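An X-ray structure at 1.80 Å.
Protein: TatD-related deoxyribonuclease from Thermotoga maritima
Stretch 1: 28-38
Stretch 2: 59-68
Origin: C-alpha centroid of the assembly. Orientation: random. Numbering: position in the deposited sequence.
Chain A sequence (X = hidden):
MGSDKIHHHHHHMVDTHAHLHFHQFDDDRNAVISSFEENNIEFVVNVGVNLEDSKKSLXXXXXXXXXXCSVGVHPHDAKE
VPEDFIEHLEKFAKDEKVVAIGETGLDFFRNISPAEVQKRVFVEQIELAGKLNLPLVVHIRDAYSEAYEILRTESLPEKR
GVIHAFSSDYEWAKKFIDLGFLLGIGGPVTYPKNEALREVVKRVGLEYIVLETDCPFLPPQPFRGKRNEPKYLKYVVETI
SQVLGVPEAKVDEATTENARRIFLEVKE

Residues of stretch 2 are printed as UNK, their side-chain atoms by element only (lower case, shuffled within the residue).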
# COMPACT_ATOMS: atom_id res chain seq x y z
N ASP A 28 0.68 21.33 -7.08
CA ASP A 28 0.11 20.74 -8.30
C ASP A 28 -0.74 19.47 -8.20
O ASP A 28 -0.91 18.75 -9.19
CB ASP A 28 1.25 20.47 -9.29
CG ASP A 28 2.19 19.35 -8.83
OD1 ASP A 28 2.13 18.94 -7.64
OD2 ASP A 28 3.01 18.88 -9.66
N ARG A 29 -1.29 19.24 -7.02
CA ARG A 29 -2.13 18.09 -6.75
C ARG A 29 -3.28 17.99 -7.77
O ARG A 29 -3.59 16.90 -8.28
CB ARG A 29 -2.67 18.28 -5.32
CG ARG A 29 -3.56 17.23 -4.80
CD ARG A 29 -3.90 17.58 -3.35
NE ARG A 29 -2.72 17.47 -2.50
CZ ARG A 29 -2.20 18.48 -1.83
NH1 ARG A 29 -2.75 19.70 -1.91
NH2 ARG A 29 -1.13 18.30 -1.07
N ASN A 30 -3.95 19.11 -8.05
CA ASN A 30 -5.06 19.09 -9.02
C ASN A 30 -4.61 18.58 -10.38
O ASN A 30 -5.28 17.76 -11.00
CB ASN A 30 -5.66 20.48 -9.22
CG ASN A 30 -6.28 21.04 -7.96
OD1 ASN A 30 -6.43 20.34 -6.97
ND2 ASN A 30 -6.65 22.33 -8.00
N ALA A 31 -3.47 19.08 -10.86
CA ALA A 31 -2.94 18.68 -12.16
C ALA A 31 -2.53 17.20 -12.19
O ALA A 31 -2.77 16.48 -13.18
CB ALA A 31 -1.73 19.56 -12.52
N VAL A 32 -1.93 16.76 -11.09
CA VAL A 32 -1.49 15.37 -10.98
C VAL A 32 -2.69 14.44 -11.03
O VAL A 32 -2.70 13.46 -11.78
CB VAL A 32 -0.66 15.18 -9.67
CG1 VAL A 32 -0.41 13.68 -9.36
CG2 VAL A 32 0.69 15.89 -9.84
N ILE A 33 -3.72 14.78 -10.28
CA ILE A 33 -4.91 13.96 -10.25
C ILE A 33 -5.71 14.03 -11.55
O ILE A 33 -6.14 13.01 -12.10
CB ILE A 33 -5.79 14.37 -9.04
CG1 ILE A 33 -5.07 13.97 -7.74
CG2 ILE A 33 -7.13 13.68 -9.07
CD1 ILE A 33 -5.67 14.65 -6.51
N SER A 34 -5.88 15.22 -12.08
CA SER A 34 -6.63 15.31 -13.32
C SER A 34 -5.91 14.64 -14.47
O SER A 34 -6.52 14.36 -15.52
CB SER A 34 -6.96 16.78 -13.65
OG SER A 34 -5.78 17.47 -14.01
N SER A 35 -4.62 14.34 -14.34
CA SER A 35 -3.96 13.70 -15.47
C SER A 35 -3.87 12.18 -15.34
O SER A 35 -3.21 11.52 -16.13
CB SER A 35 -2.58 14.30 -15.70
OG SER A 35 -1.76 14.14 -14.56
N PHE A 36 -4.54 11.61 -14.34
CA PHE A 36 -4.50 10.16 -14.16
C PHE A 36 -4.92 9.40 -15.41
O PHE A 36 -4.23 8.48 -15.85
CB PHE A 36 -5.37 9.74 -12.99
CG PHE A 36 -4.74 10.01 -11.64
CD1 PHE A 36 -3.40 10.34 -11.54
CD2 PHE A 36 -5.49 9.88 -10.48
CE1 PHE A 36 -2.79 10.54 -10.29
CE2 PHE A 36 -4.89 10.08 -9.24
CZ PHE A 36 -3.54 10.42 -9.15
N GLU A 37 -6.05 9.80 -15.99
CA GLU A 37 -6.53 9.12 -17.20
C GLU A 37 -5.48 9.16 -18.31
O GLU A 37 -5.12 8.11 -18.89
CB GLU A 37 -7.83 9.77 -17.67
CG GLU A 37 -8.60 8.98 -18.71
CD GLU A 37 -10.03 9.50 -18.86
OE1 GLU A 37 -10.21 10.71 -19.10
OE2 GLU A 37 -10.98 8.70 -18.73
N GLU A 38 -4.97 10.34 -18.62
CA GLU A 38 -3.98 10.46 -19.68
C GLU A 38 -2.78 9.59 -19.39
O GLU A 38 -2.10 9.13 -20.30
CB GLU A 38 -3.50 11.90 -19.85
CG GLU A 38 -4.59 12.94 -19.71
CD GLU A 38 -4.06 14.34 -19.38
OE1 GLU A 38 -2.84 14.59 -19.59
OE2 GLU A 38 -4.86 15.19 -18.91
N UNK A 59 -10.72 13.35 2.81
CA UNK A 59 -11.27 14.53 2.17
C UNK A 59 -10.81 14.65 0.75
O UNK A 59 -11.58 15.01 -0.14
c UNK A 59 -11.80 15.93 4.21
o UNK A 59 -11.54 16.81 5.05
c UNK A 59 -10.92 15.78 2.97
o UNK A 59 -12.75 15.14 4.32
N UNK A 60 -9.55 14.29 0.50
CA UNK A 60 -9.05 14.38 -0.87
C UNK A 60 -9.69 13.31 -1.76
O UNK A 60 -10.03 13.59 -2.91
c UNK A 60 -6.85 14.24 -2.24
c UNK A 60 -7.55 14.22 -0.88
c UNK A 60 -7.14 15.56 -2.96
c UNK A 60 -5.34 14.05 -2.01
N UNK A 61 -9.84 12.09 -1.24
CA UNK A 61 -10.43 11.01 -2.03
C UNK A 61 -11.83 11.37 -2.46
O UNK A 61 -12.28 10.98 -3.53
o UNK A 61 -11.48 9.75 -0.26
c UNK A 61 -10.47 9.70 -1.24
N UNK A 62 -12.52 12.14 -1.63
CA UNK A 62 -13.87 12.52 -1.99
C UNK A 62 -13.94 13.49 -3.18
O UNK A 62 -15.02 13.72 -3.72
c UNK A 62 -15.31 12.29 1.63
c UNK A 62 -14.61 13.05 -0.74
c UNK A 62 -14.97 11.88 0.20
c UNK A 62 -16.60 13.10 1.72
n UNK A 62 -17.78 12.32 1.25
N UNK A 63 -12.80 14.02 -3.63
CA UNK A 63 -12.79 14.95 -4.76
C UNK A 63 -12.53 14.30 -6.12
O UNK A 63 -12.57 14.97 -7.16
c UNK A 63 -11.84 16.74 -3.25
o UNK A 63 -10.41 15.44 -4.71
c UNK A 63 -11.71 16.04 -4.60
N UNK A 64 -12.25 13.01 -6.15
CA UNK A 64 -11.97 12.37 -7.43
C UNK A 64 -12.52 10.98 -7.47
O UNK A 64 -12.37 10.23 -6.52
c UNK A 64 -10.45 12.29 -7.65
o UNK A 64 -10.12 11.35 -8.67
N UNK A 65 -13.14 10.62 -8.60
CA UNK A 65 -13.70 9.31 -8.75
C UNK A 65 -12.60 8.24 -8.81
O UNK A 65 -12.89 7.07 -8.64
o UNK A 65 -16.27 10.44 -8.91
c UNK A 65 -14.51 9.22 -10.03
c UNK A 65 -15.79 10.04 -10.00
o UNK A 65 -16.34 10.26 -11.11
N UNK A 66 -11.36 8.66 -9.06
CA UNK A 66 -10.25 7.71 -9.16
C UNK A 66 -9.41 7.52 -7.91
O UNK A 66 -8.41 6.77 -7.93
n UNK A 66 -10.33 7.28 -16.14
c UNK A 66 -9.54 7.36 -15.08
n UNK A 66 -9.89 8.13 -14.06
c UNK A 66 -9.13 8.26 -12.81
c UNK A 66 -10.06 7.99 -11.66
n UNK A 66 -8.43 6.62 -15.03
c UNK A 66 -9.33 8.10 -10.32
N UNK A 67 -9.82 8.17 -6.83
CA UNK A 67 -9.08 8.04 -5.58
C UNK A 67 -9.95 7.40 -4.49
O UNK A 67 -11.09 7.82 -4.28
c UNK A 67 -7.70 10.08 -6.12
c UNK A 67 -8.62 9.41 -5.07
c UNK A 67 -7.84 9.25 -3.78
c UNK A 67 -7.35 11.52 -5.74
N UNK A 68 -9.42 6.35 -3.86
CA UNK A 68 -10.11 5.65 -2.79
C UNK A 68 -9.19 5.91 -1.61
O UNK A 68 -8.02 6.30 -1.79
c UNK A 68 -11.60 3.89 -6.65
c UNK A 68 -11.21 3.95 -4.24
c UNK A 68 -10.73 3.96 -5.55
c UNK A 68 -12.58 3.86 -4.02
c UNK A 68 -12.98 3.80 -6.41
c UNK A 68 -13.48 3.79 -5.10
c UNK A 68 -10.29 4.17 -3.09

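Position 59 has four side-chain atoms, two carbons with two oxygens on the second: a carboxylate one carbon from the backbone, so Asp 59. It lies in a helix that begins earlier in the chain, out of reach of stretch 1, and its charge suits an exposed site.

Position 60 carries four carbons, forked at the second, and nothing polar. One of the two tips lies 3.8 Å from CD of Arg 29 and 3.9 Å from CD1 of Ile 33. This is Leu 60, and the near tip is its CD1. The late fork carries the methyls well clear of the helix backbone, where CD1 meets both the aliphatic part of Arg 29 and the end of Ile 33.

At position 61 a single carbon bears one oxygen, which makes it Ser 61. Its CA-to-CB bond points away from stretch 1, and the small side chain is buried.

Position 62 is a row of four carbons ending in nitrogen, hence Lys 62. Exposed and out of reach, it takes no part in the contact, and its amine is hydrogen-bonded elsewhere in the structure.

Position 63 shows one carbon carrying an oxygen and a second carbon, the pattern of Thr 63. Its OG1 donates to O of Leu 60 at 2.6 Å, while its N reaches the same oxygen at 2.9 Å. Backbone and side chain thus both serve a carbonyl near the start of the turn.

Position 64 again has one carbon and one oxygen, the oxygen 3.8 Å from CG2 of Ile 33: Ser 64. A type I turn runs from Ser 61 to this residue, and another starts here. Its OG accepts from N of position 66 at 3.0 Å, bracing the second turn, and the short side chain points toward stretch 1 and touches Ile 33 while its OG also serves the turn.

Position 65 has two carbons, the second with two oxygens. It is Asp 65, exposed within the second turn and far from stretch 1.

At position 66 three carbons lead to a nitrogen and then to a carbon with two more nitrogens, a guanidinium: Arg 66. Its CD lies 4.0 Å from CB of Phe 36, and its NH2 forms a salt bridge with OE2 of Glu 37 at 3.0 Å. The extended chain can pass Phe 36 before delivering its charge to the acid.

Position 67 has four carbons forked at the first, one arm two carbons long, as in Ile 67. Its CD1 touches CD1 of Ile 33 at 3.6 Å, and its CG1 lies 4.2 Å from CE2 of Phe 36, at the edge of the ring. A branched apolar side chain suits this buried strand position.

Position 68 is one carbon and a six-carbon ring, Phe 68, out of reach of stretch 1.

The contact works through apolar packing and one charged pair. Ile 33 meets Leu 60, Ser 64 and Ile 67; Phe 36 adds its ring edge, and Glu 37 with Arg 66 supplies the salt bridge. No hydrogen bond crosses between the stretches.

Stretch 2 (59-68) DLSKTSDRIF
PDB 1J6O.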